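Local coordinates for N-alpha-acetyltransferase 30 (PDB 6YGA), which catalyses transfer of the acetyl group from acetyl-CoA to the N-terminal methionine of proteins, as the catalytic subunit of the heterotrimeric NatC complex, at residues A[43-49]-A[64-70]; A[75-81]-A[112-118]; A[22-26]-A[83-87]; A[16-20]-A[36-41]. All coordinates share one frame; numbering follows the deposited sequence.

Contact 1: A[43-49]-A[64-70]; sequences WPELTYI and CIVCKMD. With EDO (1,2-ethanediol), chain J.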
loop_
_atom_site.group_PDB
_atom_site.type_symbol
_atom_site.label_atom_id
_atom_site.label_comp_id
_atom_site.label_asym_id
_atom_site.label_seq_id
_atom_site.Cartn_x
_atom_site.Cartn_y
_atom_site.Cartn_z
ATOM N N TRP A 43 -3.833 1.858 30.588
ATOM C CA TRP A 43 -2.560 2.554 30.776
ATOM C C TRP A 43 -2.833 3.977 31.253
ATOM O O TRP A 43 -2.554 4.946 30.532
ATOM C CB TRP A 43 -1.735 2.575 29.492
ATOM C CG TRP A 43 -1.376 1.222 28.971
ATOM C CD1 TRP A 43 -0.279 0.479 29.300
ATOM C CD2 TRP A 43 -2.111 0.453 28.014
ATOM N NE1 TRP A 43 -0.290 -0.710 28.611
ATOM C CE2 TRP A 43 -1.404 -0.749 27.814
ATOM C CE3 TRP A 43 -3.300 0.663 27.310
ATOM C CZ2 TRP A 43 -1.846 -1.736 26.941
ATOM C CZ3 TRP A 43 -3.738 -0.318 26.442
ATOM C CH2 TRP A 43 -3.012 -1.504 26.265
ATOM N N PRO A 44 -3.375 4.143 32.464
ATOM C CA PRO A 44 -3.572 5.509 32.974
ATOM C C PRO A 44 -2.268 6.246 33.195
ATOM O O PRO A 44 -2.232 7.477 33.094
ATOM C CB PRO A 44 -4.329 5.285 34.290
ATOM C CG PRO A 44 -3.913 3.929 34.720
ATOM C CD PRO A 44 -3.752 3.128 33.462
ATOM N N GLU A 45 -1.185 5.526 33.472
ATOM C CA GLU A 45 0.094 6.160 33.756
ATOM C C GLU A 45 0.800 6.662 32.504
ATOM O O GLU A 45 1.857 7.291 32.623
ATOM C CB GLU A 45 1.007 5.181 34.501
ATOM C CG GLU A 45 1.505 4.013 33.656
ATOM C CD GLU A 45 0.475 2.908 33.486
ATOM O OE1 GLU A 45 -0.633 3.025 34.047
ATOM O OE2 GLU A 45 0.781 1.916 32.794
ATOM N N LEU A 46 0.245 6.408 31.319
ATOM C CA LEU A 46 0.885 6.752 30.058
ATOM C C LEU A 46 0.133 7.842 29.300
ATOM O O LEU A 46 0.327 8.002 28.090
ATOM C CB LEU A 46 1.039 5.500 29.194
ATOM C CG LEU A 46 1.868 4.369 29.809
ATOM C CD1 LEU A 46 2.032 3.217 28.822
ATOM C CD2 LEU A 46 3.224 4.885 30.271
ATOM N N THR A 47 -0.723 8.594 29.986
ATOM C CA THR A 47 -1.428 9.727 29.401
ATOM C C THR A 47 -1.108 10.974 30.212
ATOM O O THR A 47 -1.231 10.969 31.441
ATOM C CB THR A 47 -2.940 9.486 29.364
ATOM O OG1 THR A 47 -3.227 8.397 28.480
ATOM C CG2 THR A 47 -3.666 10.725 28.870
ATOM N N TYR A 48 -0.692 12.034 29.523
ATOM C CA TYR A 48 -0.302 13.281 30.162
ATOM C C TYR A 48 -1.092 14.434 29.566
ATOM O O TYR A 48 -1.506 14.388 28.406
ATOM C CB TYR A 48 1.203 13.549 30.004
ATOM C CG TYR A 48 2.058 12.709 30.918
ATOM C CD1 TYR A 48 2.407 11.410 30.574
ATOM C CD2 TYR A 48 2.511 13.212 32.130
ATOM C CE1 TYR A 48 3.186 10.633 31.414
ATOM C CE2 TYR A 48 3.290 12.446 32.976
ATOM C CZ TYR A 48 3.626 11.157 32.615
ATOM O OH TYR A 48 4.402 10.395 33.459
ATOM N N ILE A 49 -1.295 15.472 30.376
ATOM C CA ILE A 49 -1.981 16.681 29.943
ATOM C C ILE A 49 -1.077 17.879 30.200
ATOM O O ILE A 49 -0.165 17.843 31.030
ATOM C CB ILE A 49 -3.341 16.872 30.648
ATOM C CG1 ILE A 49 -3.179 16.744 32.166
ATOM C CG2 ILE A 49 -4.362 15.882 30.114
ATOM C CD1 ILE A 49 -4.448 17.010 32.946
ATOM N N CYS A 64 -2.471 17.275 25.214
ATOM C CA CYS A 64 -2.413 15.959 25.832
ATOM C C CYS A 64 -1.726 14.977 24.899
ATOM O O CYS A 64 -1.651 15.183 23.684
ATOM C CB CYS A 64 -3.810 15.449 26.193
ATOM S SG CYS A 64 -4.835 15.071 24.761
ATOM N N ILE A 65 -1.240 13.891 25.491
ATOM C CA ILE A 65 -0.657 12.782 24.751
ATOM C C ILE A 65 -1.165 11.491 25.378
ATOM O O ILE A 65 -1.269 11.383 26.605
ATOM C CB ILE A 65 0.887 12.862 24.737
ATOM C CG1 ILE A 65 1.487 11.774 23.848
ATOM C CG2 ILE A 65 1.464 12.802 26.152
ATOM C CD1 ILE A 65 2.982 11.930 23.650
ATOM N N VAL A 66 -1.523 10.526 24.536
ATOM C CA VAL A 66 -2.116 9.267 24.974
ATOM C C VAL A 66 -1.246 8.135 24.448
ATOM O O VAL A 66 -0.994 8.052 23.238
ATOM C CB VAL A 66 -3.564 9.123 24.483
ATOM C CG1 VAL A 66 -4.183 7.868 25.050
ATOM C CG2 VAL A 66 -4.383 10.342 24.874
ATOM N N CYS A 67 -0.791 7.265 25.347
ATOM C CA CYS A 67 0.170 6.228 25.000
ATOM C C CYS A 67 -0.247 4.888 25.590
ATOM O O CYS A 67 -1.027 4.814 26.542
ATOM C CB CYS A 67 1.579 6.591 25.490
ATOM S SG CYS A 67 2.154 8.194 24.895
ATOM N N LYS A 68 0.293 3.823 25.000
ATOM C CA LYS A 68 0.152 2.467 25.508
ATOM C C LYS A 68 1.495 1.762 25.369
ATOM O O LYS A 68 2.408 2.245 24.695
ATOM C CB LYS A 68 -0.933 1.683 24.758
ATOM C CG LYS A 68 -0.445 1.082 23.451
ATOM C CD LYS A 68 -1.544 0.351 22.702
ATOM C CE LYS A 68 -0.967 -0.521 21.593
ATOM N NZ LYS A 68 -0.161 -1.651 22.141
HETATM N N MSE A 69 1.614 0.611 26.020
HETATM C CA MSE A 69 2.772 -0.251 25.817
HETATM C C MSE A 69 2.381 -1.719 25.933
HETATM O O MSE A 69 1.545 -2.095 26.753
HETATM C CB MSE A 69 3.890 0.083 26.808
HETATM C CG MSE A 69 3.557 -0.175 28.261
HETATM SE SE MSE A 69 4.904 0.586 29.445
HETATM C CE MSE A 69 6.238 -0.831 29.383
ATOM N N ASP A 70 2.987 -2.545 25.089
ATOM C CA ASP A 70 2.709 -3.970 25.051
ATOM C C ASP A 70 3.982 -4.682 24.629
ATOM O O ASP A 70 4.830 -4.079 23.961
ATOM C CB ASP A 70 1.570 -4.300 24.073
ATOM C CG ASP A 70 0.199 -4.223 24.722
ATOM O OD1 ASP A 70 0.078 -4.614 25.901
ATOM O OD2 ASP A 70 -0.757 -3.779 24.051
HETATM C C1 EDO J . 3.841 -3.722 29.580
HETATM O O1 EDO J . 2.689 -4.237 28.903
HETATM C C2 EDO J . 4.149 -4.562 30.815
HETATM O O2 EDO J . 4.465 -5.907 30.434
HETATM O O HOH W 1 -2.760 6.015 28.002
#
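W43 lays the flat of its indole over the strand 64-70, and the bump it receives is the aliphatic root of K68: CB of K68 stands 3.6 Å from the centroid of the six-membered ring of W43, 12° off the ring normal, a CH-pi contact. The carboxylate of D70 reaches the ring's edge, its plane turned 75° from that of the indole, while NZ of K68 is held to OD2 of D70 in a salt bridge. L46 is the second bump: chi1 -59° puts CG anti to the carbonyl carbon and settles CD1 against the K68 backbone and CG and SE of selenomethionine M69, 3.8 Å from that CG, the side chains crossing at about a right angle. W43 and L46 lead into strand 47-52, which pairs with 61-72 as an antiparallel hairpin in the N-terminal half of the GNAT sheet. Y48 and I65 form its hydrogen-bonded pair, N of each giving to O of the other at 3.0 Å. T47 and V66, a non-hydrogen-bonded pair, lie side by side, with OG1 of T47 3.6 Å from CG1 of V66. CB of L46 lies 3.9 Å from CB of C67. A water bridges O of W43, OG1 of T47 and O of C67, 2.6 Å from the last.

Contact 2: A[75-81]-A[112-118]; sequences VRLRGYI and CDEIMLE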
loop_
_atom_site.group_PDB
_atom_site.type_symbol
_atom_site.label_atom_id
_atom_site.label_comp_id
_atom_site.label_asym_id
_atom_site.label_seq_id
_atom_site.Cartn_x
_atom_site.Cartn_y
_atom_site.Cartn_z
ATOM N N VAL A 75 9.981 -10.683 23.317
ATOM C CA VAL A 75 11.171 -10.342 24.089
ATOM C C VAL A 75 11.365 -8.848 24.275
ATOM O O VAL A 75 12.247 -8.452 25.055
ATOM C CB VAL A 75 12.437 -10.951 23.453
ATOM C CG1 VAL A 75 12.387 -12.466 23.516
ATOM C CG2 VAL A 75 12.580 -10.482 22.009
ATOM N N ARG A 76 10.587 -8.006 23.599
ATOM C CA ARG A 76 10.784 -6.565 23.660
ATOM C C ARG A 76 9.484 -5.852 24.001
ATOM O O ARG A 76 8.406 -6.241 23.538
ATOM C CB ARG A 76 11.350 -6.027 22.336
ATOM C CG ARG A 76 12.792 -6.457 22.093
ATOM C CD ARG A 76 13.315 -6.035 20.726
ATOM N NE ARG A 76 13.441 -4.586 20.583
ATOM C CZ ARG A 76 14.460 -3.869 21.051
ATOM N NH1 ARG A 76 15.447 -4.459 21.710
ATOM N NH2 ARG A 76 14.489 -2.556 20.867
ATOM N N LEU A 77 9.598 -4.811 24.825
ATOM C CA LEU A 77 8.472 -3.954 25.173
ATOM C C LEU A 77 8.430 -2.773 24.214
ATOM O O LEU A 77 9.412 -2.030 24.095
ATOM C CB LEU A 77 8.582 -3.458 26.613
ATOM C CG LEU A 77 8.151 -4.441 27.697
ATOM C CD1 LEU A 77 8.257 -3.808 29.076
ATOM C CD2 LEU A 77 6.734 -4.914 27.427
ATOM N N ARG A 78 7.291 -2.598 23.545
ATOM C CA ARG A 78 7.096 -1.535 22.565
ATOM C C ARG A 78 6.134 -0.496 23.130
ATOM O O ARG A 78 4.948 -0.782 23.338
ATOM C CB ARG A 78 6.568 -2.101 21.247
ATOM C CG ARG A 78 6.023 -1.041 20.302
ATOM C CD ARG A 78 5.837 -1.586 18.899
ATOM N NE ARG A 78 7.118 -1.868 18.258
ATOM C CZ ARG A 78 7.245 -2.391 17.044
ATOM N NH1 ARG A 78 6.167 -2.693 16.334
ATOM N NH2 ARG A 78 8.450 -2.612 16.537
ATOM N N GLY A 79 6.648 0.703 23.387
ATOM C CA GLY A 79 5.784 1.826 23.666
ATOM C C GLY A 79 5.150 2.355 22.393
ATOM O O GLY A 79 5.707 2.250 21.301
ATOM N N TYR A 80 3.957 2.927 22.540
ATOM C CA TYR A 80 3.181 3.384 21.395
ATOM C C TYR A 80 2.518 4.712 21.718
ATOM O O TYR A 80 1.881 4.850 22.767
ATOM C CB TYR A 80 2.125 2.343 21.000
ATOM C CG TYR A 80 1.244 2.766 19.849
ATOM C CD1 TYR A 80 1.742 2.816 18.554
ATOM C CD2 TYR A 80 -0.086 3.106 20.056
ATOM C CE1 TYR A 80 0.942 3.201 17.499
ATOM C CE2 TYR A 80 -0.895 3.491 19.007
ATOM C CZ TYR A 80 -0.376 3.538 17.731
ATOM O OH TYR A 80 -1.179 3.922 16.684
ATOM N N ILE A 81 2.672 5.685 20.824
ATOM C CA ILE A 81 2.055 6.998 20.965
ATOM C C ILE A 81 0.791 7.000 20.115
ATOM O O ILE A 81 0.862 7.039 18.881
ATOM C CB ILE A 81 3.015 8.122 20.552
ATOM C CG1 ILE A 81 4.251 8.121 21.458
ATOM C CG2 ILE A 81 2.318 9.474 20.591
ATOM C CD1 ILE A 81 5.268 9.195 21.119
ATOM N N CYS A 112 10.481 0.274 28.459
ATOM C CA CYS A 112 10.195 0.097 27.041
ATOM C C CYS A 112 11.503 0.002 26.268
ATOM O O CYS A 112 12.457 0.737 26.536
ATOM C CB CYS A 112 9.348 1.255 26.506
ATOM S SG CYS A 112 7.569 1.091 26.799
ATOM N N ASP A 113 11.559 -0.940 25.332
ATOM C CA ASP A 113 12.729 -1.089 24.482
ATOM C C ASP A 113 12.684 -0.184 23.262
ATOM O O ASP A 113 13.732 0.076 22.663
ATOM C CB ASP A 113 12.869 -2.546 24.032
ATOM C CG ASP A 113 13.103 -3.493 25.192
ATOM O OD1 ASP A 113 14.085 -3.289 25.936
ATOM O OD2 ASP A 113 12.304 -4.435 25.367
ATOM N N GLU A 114 11.503 0.306 22.894
ATOM C CA GLU A 114 11.347 1.128 21.704
ATOM C C GLU A 114 10.014 1.854 21.781
ATOM O O GLU A 114 9.093 1.433 22.487
ATOM C CB GLU A 114 11.431 0.283 20.429
ATOM C CG GLU A 114 10.327 -0.752 20.319
ATOM C CD GLU A 114 10.693 -1.907 19.410
ATOM O OE1 GLU A 114 11.901 -2.161 19.230
ATOM O OE2 GLU A 114 9.771 -2.562 18.878
ATOM N N ILE A 115 9.925 2.956 21.042
ATOM C CA ILE A 115 8.705 3.744 20.927
ATOM C C ILE A 115 8.290 3.746 19.464
ATOM O O ILE A 115 9.121 3.985 18.580
ATOM C CB ILE A 115 8.911 5.181 21.438
ATOM C CG1 ILE A 115 9.582 5.161 22.810
ATOM C CG2 ILE A 115 7.580 5.911 21.523
ATOM C CD1 ILE A 115 8.727 4.537 23.890
HETATM N N MSE A 116 7.012 3.485 19.209
HETATM C CA MSE A 116 6.514 3.438 17.839
HETATM C C MSE A 116 5.305 4.350 17.649
HETATM O O MSE A 116 4.453 4.458 18.530
HETATM C CB MSE A 116 6.156 1.999 17.454
HETATM C CG MSE A 116 5.872 1.784 15.974
HETATM SE SE MSE A 116 4.025 2.149 15.463
HETATM C CE MSE A 116 3.224 0.461 16.014
ATOM N N LEU A 117 5.242 5.007 16.492
ATOM C CA LEU A 117 4.102 5.834 16.135
ATOM C C LEU A 117 3.944 5.819 14.623
ATOM O O LEU A 117 4.867 5.466 13.883
ATOM C CB LEU A 117 4.256 7.274 16.649
ATOM C CG LEU A 117 5.352 8.133 16.003
ATOM C CD1 LEU A 117 4.782 9.044 14.924
ATOM C CD2 LEU A 117 6.107 8.944 17.047
ATOM N N GLU A 118 2.754 6.199 14.171
ATOM C CA GLU A 118 2.474 6.408 12.760
ATOM C C GLU A 118 2.131 7.871 12.542
ATOM O O GLU A 118 1.514 8.508 13.404
ATOM C CB GLU A 118 1.322 5.522 12.272
ATOM C CG GLU A 118 1.543 4.035 12.486
ATOM C CD GLU A 118 0.733 3.481 13.639
ATOM O OE1 GLU A 118 0.016 4.265 14.298
ATOM O OE2 GLU A 118 0.811 2.259 13.883
HETATM O O HOH W 2 0.351 6.760 16.027
#
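E114 receives two arginines from the neighbouring strand, one on each carboxylate oxygen. R76 comes side-on, NE and NH2 both giving to OE1 of E114, with NH2 at 3.1 Å and the oxygen within the guanidinium plane. R78 does likewise at OE2 of E114, its NH2 at 2.7 Å, although here the oxygen is tilted from the guanidinium plane. CB of D113 lies over the centre of one face of the R76 guanidinium, and OD2 of D113 accepts from N of L77 at 2.8 Å; its other oxygen, OD1, is bonded to T159. Further along, OH of Y80 donates to the syn lone pair of OE1 of E118 at 2.7 Å. CG of Y80 lies anti to its backbone N (chi1 178°), which sends the ring along the neighbouring strand 114-118 to E118, and SE of selenomethionine M116 sits at the ring's edge. Beneath these groups runs the parallel ladder, in which N of G79 gives to O of E114 at 2.7 Å and N of M116 to O of G79 at 2.8 Å. Helix 95-109 completes this beta-alpha-beta unit and covers I81 and I115. Four N-H groups of two arginines on one carboxylate would probably keep E114 ionised and hold its rotation.

Contact 3: A[22-26]-A[83-87]; sequences LIDAD and MLAVE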
loop_
_atom_site.group_PDB
_atom_site.type_symbol
_atom_site.label_atom_id
_atom_site.label_comp_id
_atom_site.label_asym_id
_atom_site.label_seq_id
_atom_site.Cartn_x
_atom_site.Cartn_y
_atom_site.Cartn_z
ATOM N N LEU A 22 -10.247 17.751 23.007
ATOM C CA LEU A 22 -9.018 18.182 22.346
ATOM C C LEU A 22 -8.681 17.280 21.165
ATOM O O LEU A 22 -8.443 17.758 20.050
ATOM C CB LEU A 22 -7.864 18.192 23.345
ATOM C CG LEU A 22 -7.698 19.391 24.276
ATOM C CD1 LEU A 22 -6.501 19.176 25.191
ATOM C CD2 LEU A 22 -7.530 20.661 23.466
ATOM N N ILE A 23 -8.649 15.967 21.397
ATOM C CA ILE A 23 -8.212 15.034 20.364
ATOM C C ILE A 23 -9.202 15.005 19.204
ATOM O O ILE A 23 -8.806 14.905 18.039
ATOM C CB ILE A 23 -7.996 13.638 20.980
ATOM C CG1 ILE A 23 -6.822 13.668 21.964
ATOM C CG2 ILE A 23 -7.760 12.593 19.900
ATOM C CD1 ILE A 23 -6.625 12.386 22.741
ATOM N N ASP A 24 -10.503 15.112 19.498
ATOM C CA ASP A 24 -11.513 15.012 18.445
ATOM C C ASP A 24 -11.469 16.197 17.489
ATOM O O ASP A 24 -11.801 16.047 16.308
ATOM C CB ASP A 24 -12.910 14.889 19.056
ATOM C CG ASP A 24 -13.200 13.497 19.576
ATOM O OD1 ASP A 24 -12.514 12.544 19.147
ATOM O OD2 ASP A 24 -14.121 13.353 20.405
ATOM N N ALA A 25 -11.070 17.376 17.970
ATOM C CA ALA A 25 -11.023 18.548 17.103
ATOM C C ALA A 25 -10.024 18.365 15.965
ATOM O O ALA A 25 -10.270 18.808 14.836
ATOM C CB ALA A 25 -10.676 19.790 17.922
ATOM N N ASP A 26 -8.888 17.719 16.240
ATOM C CA ASP A 26 -7.850 17.559 15.224
ATOM C C ASP A 26 -8.172 16.452 14.228
ATOM O O ASP A 26 -7.770 16.540 13.063
ATOM C CB ASP A 26 -6.497 17.271 15.881
ATOM C CG ASP A 26 -5.886 18.496 16.534
ATOM O OD1 ASP A 26 -6.610 19.492 16.752
ATOM O OD2 ASP A 26 -4.672 18.461 16.825
HETATM N N MSE A 83 -2.197 9.179 20.498
HETATM C CA MSE A 83 -2.723 10.501 20.171
HETATM C C MSE A 83 -1.886 11.648 20.739
HETATM O O MSE A 83 -1.320 11.550 21.828
HETATM C CB MSE A 83 -4.164 10.638 20.668
HETATM C CG MSE A 83 -5.157 9.737 19.956
HETATM SE SE MSE A 83 -5.481 8.049 20.880
HETATM C CE MSE A 83 -6.692 8.698 22.270
ATOM N N LEU A 84 -1.827 12.740 19.981
ATOM C CA LEU A 84 -1.135 13.956 20.395
ATOM C C LEU A 84 -1.921 15.144 19.869
ATOM O O LEU A 84 -2.059 15.307 18.654
ATOM C CB LEU A 84 0.304 13.990 19.873
ATOM C CG LEU A 84 1.146 15.197 20.299
ATOM C CD1 LEU A 84 1.315 15.230 21.814
ATOM C CD2 LEU A 84 2.497 15.175 19.603
ATOM N N ALA A 85 -2.435 15.966 20.778
ATOM C CA ALA A 85 -3.230 17.128 20.408
ATOM C C ALA A 85 -2.799 18.321 21.247
ATOM O O ALA A 85 -2.512 18.182 22.439
ATOM C CB ALA A 85 -4.730 16.863 20.591
ATOM N N VAL A 86 -2.736 19.487 20.609
ATOM C CA VAL A 86 -2.440 20.753 21.272
ATOM C C VAL A 86 -3.452 21.775 20.780
ATOM O O VAL A 86 -3.712 21.862 19.575
ATOM C CB VAL A 86 -1.000 21.232 20.994
ATOM C CG1 VAL A 86 -0.823 22.683 21.424
ATOM C CG2 VAL A 86 0.006 20.339 21.707
ATOM N N GLU A 87 -4.031 22.534 21.709
ATOM C CA GLU A 87 -5.063 23.501 21.358
ATOM C C GLU A 87 -4.518 24.546 20.391
ATOM O O GLU A 87 -3.348 24.934 20.452
ATOM C CB GLU A 87 -5.605 24.168 22.620
ATOM C CG GLU A 87 -6.956 24.830 22.440
ATOM C CD GLU A 87 -7.686 25.012 23.753
ATOM O OE1 GLU A 87 -7.367 24.280 24.713
ATOM O OE2 GLU A 87 -8.576 25.885 23.828
#
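L22 meets E87, just past the end of strand 76-86, with its CD2 branch, which lies 3.8 Å from OE1 of E87 as the two side chains cross at about a right angle. Its carbonyl touches too: O of L22 rests 3.9 Å from CB of A85, so that the small methyl tucks in against helix backbone. I23 follows and takes about as large a share as L22. Its CG1 branch, anti to the carbonyl carbon (chi1 -66°), runs down to place CD1 3.7 Å from CB of M83, a selenomethionine, and equally near CE at the far end of the bent M83 chain. CG2 of I23 adds a second touch, on CG of M83 at 3.9 Å. Here helix 13-26 lies across one face of the central GNAT sheet, the segment axes 7.5 Å apart and at 91°, and A85 is the residue where the backbones come nearest, its CA 5.4 Å from that of I23. The side chains of L84 and V86 leave from the other face, toward helix 95-109. One turn after L22, D26 brings its OD2 to 4.1 Å from CB of A85, a contact without a hydrogen bond across the segments; its OD1 makes a long, weak ion pair with R91.

Contact 4: A[16-20]-A[36-41]; sequences FASIK and YRYFLN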
loop_
_atom_site.group_PDB
_atom_site.type_symbol
_atom_site.label_atom_id
_atom_site.label_comp_id
_atom_site.label_asym_id
_atom_site.label_seq_id
_atom_site.Cartn_x
_atom_site.Cartn_y
_atom_site.Cartn_z
ATOM N N PHE A 16 -11.185 13.668 31.950
ATOM C CA PHE A 16 -11.390 12.696 30.880
ATOM C C PHE A 16 -12.083 13.331 29.681
ATOM O O PHE A 16 -11.618 13.210 28.541
ATOM C CB PHE A 16 -12.213 11.520 31.416
ATOM C CG PHE A 16 -12.210 10.301 30.529
ATOM C CD1 PHE A 16 -12.900 10.290 29.326
ATOM C CD2 PHE A 16 -11.543 9.152 30.920
ATOM C CE1 PHE A 16 -12.902 9.165 28.520
ATOM C CE2 PHE A 16 -11.543 8.021 30.121
ATOM C CZ PHE A 16 -12.223 8.028 28.918
ATOM N N ALA A 17 -13.210 14.003 29.920
ATOM C CA ALA A 17 -13.982 14.564 28.816
ATOM C C ALA A 17 -13.198 15.643 28.081
ATOM O O ALA A 17 -13.317 15.781 26.859
ATOM C CB ALA A 17 -15.308 15.120 29.331
ATOM N N SER A 18 -12.390 16.419 28.807
ATOM C CA SER A 18 -11.632 17.492 28.172
ATOM C C SER A 18 -10.600 16.936 27.199
ATOM O O SER A 18 -10.333 17.541 26.153
ATOM C CB SER A 18 -10.956 18.353 29.235
ATOM O OG SER A 18 -11.840 18.653 30.303
ATOM N N ILE A 19 -10.004 15.789 27.532
ATOM C CA ILE A 19 -9.044 15.149 26.636
ATOM C C ILE A 19 -9.728 14.717 25.346
ATOM O O ILE A 19 -9.178 14.874 24.250
ATOM C CB ILE A 19 -8.373 13.959 27.346
ATOM C CG1 ILE A 19 -7.560 14.443 28.549
ATOM C CG2 ILE A 19 -7.503 13.169 26.380
ATOM C CD1 ILE A 19 -7.069 13.327 29.443
ATOM N N LYS A 20 -10.941 14.169 25.457
ATOM C CA LYS A 20 -11.678 13.748 24.271
ATOM C C LYS A 20 -11.971 14.928 23.353
ATOM O O LYS A 20 -11.861 14.811 22.128
ATOM C CB LYS A 20 -12.973 13.043 24.683
ATOM C CG LYS A 20 -14.015 12.967 23.578
ATOM C CD LYS A 20 -14.864 11.715 23.686
ATOM C CE LYS A 20 -15.777 11.584 22.479
ATOM N NZ LYS A 20 -16.340 10.214 22.349
ATOM N N TYR A 36 -11.017 5.685 23.802
ATOM C CA TYR A 36 -10.346 6.379 24.897
ATOM C C TYR A 36 -10.271 5.506 26.140
ATOM O O TYR A 36 -9.302 5.583 26.903
ATOM C CB TYR A 36 -11.069 7.688 25.210
ATOM C CG TYR A 36 -10.980 8.713 24.106
ATOM C CD1 TYR A 36 -9.863 9.526 23.977
ATOM C CD2 TYR A 36 -12.014 8.869 23.194
ATOM C CE1 TYR A 36 -9.775 10.465 22.968
ATOM C CE2 TYR A 36 -11.936 9.805 22.179
ATOM C CZ TYR A 36 -10.814 10.600 22.071
ATOM O OH TYR A 36 -10.726 11.536 21.067
ATOM N N ARG A 37 -11.283 4.668 26.359
ATOM C CA ARG A 37 -11.288 3.819 27.542
ATOM C C ARG A 37 -10.298 2.670 27.406
ATOM O O ARG A 37 -9.785 2.173 28.413
ATOM C CB ARG A 37 -12.700 3.299 27.791
ATOM C CG ARG A 37 -12.996 3.041 29.244
ATOM C CD ARG A 37 -14.409 3.449 29.612
ATOM N NE ARG A 37 -14.550 4.892 29.786
ATOM C CZ ARG A 37 -14.284 5.535 30.918
ATOM N NH1 ARG A 37 -13.849 4.866 31.977
ATOM N NH2 ARG A 37 -14.450 6.849 30.992
ATOM N N TYR A 38 -10.015 2.241 26.172
ATOM C CA TYR A 38 -8.994 1.222 25.953
ATOM C C TYR A 38 -7.617 1.729 26.359
ATOM O O TYR A 38 -6.818 0.985 26.940
ATOM C CB TYR A 38 -9.002 0.792 24.485
ATOM C CG TYR A 38 -7.716 0.155 24.001
ATOM C CD1 TYR A 38 -7.409 -1.162 24.314
ATOM C CD2 TYR A 38 -6.820 0.869 23.215
ATOM C CE1 TYR A 38 -6.239 -1.748 23.867
ATOM C CE2 TYR A 38 -5.648 0.293 22.764
ATOM C CZ TYR A 38 -5.364 -1.015 23.092
ATOM O OH TYR A 38 -4.198 -1.588 22.642
ATOM N N PHE A 39 -7.323 2.997 26.068
ATOM C CA PHE A 39 -6.040 3.578 26.442
ATOM C C PHE A 39 -5.999 3.951 27.921
ATOM O O PHE A 39 -5.111 3.509 28.656
ATOM C CB PHE A 39 -5.750 4.813 25.585
ATOM C CG PHE A 39 -5.137 4.506 24.244
ATOM C CD1 PHE A 39 -3.774 4.287 24.127
ATOM C CD2 PHE A 39 -5.918 4.463 23.097
ATOM C CE1 PHE A 39 -3.202 4.013 22.898
ATOM C CE2 PHE A 39 -5.350 4.190 21.862
ATOM C CZ PHE A 39 -3.990 3.964 21.765
ATOM N N LEU A 40 -6.959 4.759 28.375
ATOM C CA LEU A 40 -6.813 5.440 29.658
ATOM C C LEU A 40 -7.076 4.528 30.850
ATOM O O LEU A 40 -6.467 4.713 31.909
ATOM C CB LEU A 40 -7.742 6.656 29.714
ATOM C CG LEU A 40 -7.204 7.980 29.158
ATOM C CD1 LEU A 40 -6.828 7.891 27.681
ATOM C CD2 LEU A 40 -8.216 9.094 29.388
ATOM N N ASN A 41 -7.971 3.553 30.711
ATOM C CA ASN A 41 -8.246 2.658 31.827
ATOM C C ASN A 41 -7.156 1.611 32.008
ATOM O O ASN A 41 -6.852 1.229 33.144
ATOM C CB ASN A 41 -9.608 1.991 31.636
ATOM C CG ASN A 41 -10.753 2.915 31.986
ATOM O OD1 ASN A 41 -10.885 4.002 31.419
ATOM N ND2 ASN A 41 -11.589 2.492 32.926
#
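NE of R37, whose guanidinium lies flat on the ring of F16, makes a salt bridge to D32 of the N-alpha-acetyltransferase 38 chain. The planes of guanidinium and ring are 16° apart and the centres 4.3 Å, with NH2 of R37 3.3 Å from CE2 of F16, a cation-pi stack offset toward the ring's rim. Bends at chi2 (141°) and chi3 (-78°) of R37 turn the group back over the ring. L40 reaches the same ring obliquely, its CD2 3.6 Å from CE2 of F16, and CB of Y36 meets CZ of F16 at 3.9 Å. One turn on, K20 crosses the Y36 ring at about a right angle with CB over its face, 4.3 Å from the centroid. OH of Y36 is bonded to D24, and NZ of K20 forms a salt bridge with E56 of the N-alpha-acetyltransferase 35 chain. Helices 13-26 and 33-40 thus pack through aromatic rings whose cationic neighbours also bind the partner subunits, so this helix pair would couple the catalytic fold to the NatC assembly through charge.

How the contacts relate
From the N terminus, contact 4 closes first, joining helix 13-26 to helix 33-40. Contact 3 opens from the same first helix before contact 4 has closed, so the two cross, and it ends far along the chain on strand 76-86. Contact 1, the hairpin 47-52 and 61-72, opens after contact 4 closes and lies wholly within the span of contact 3. Contact 2 opens after contact 1 and crosses contact 3, both using strand 76-86; it closes the beta-alpha-beta unit. Strands 61-72 and 76-86 bond contact 1 to contacts 2 and 3 in one sheet, while M83, packed against Y36 and F39, brings contacts 3 and 4 together where the helices lie over it.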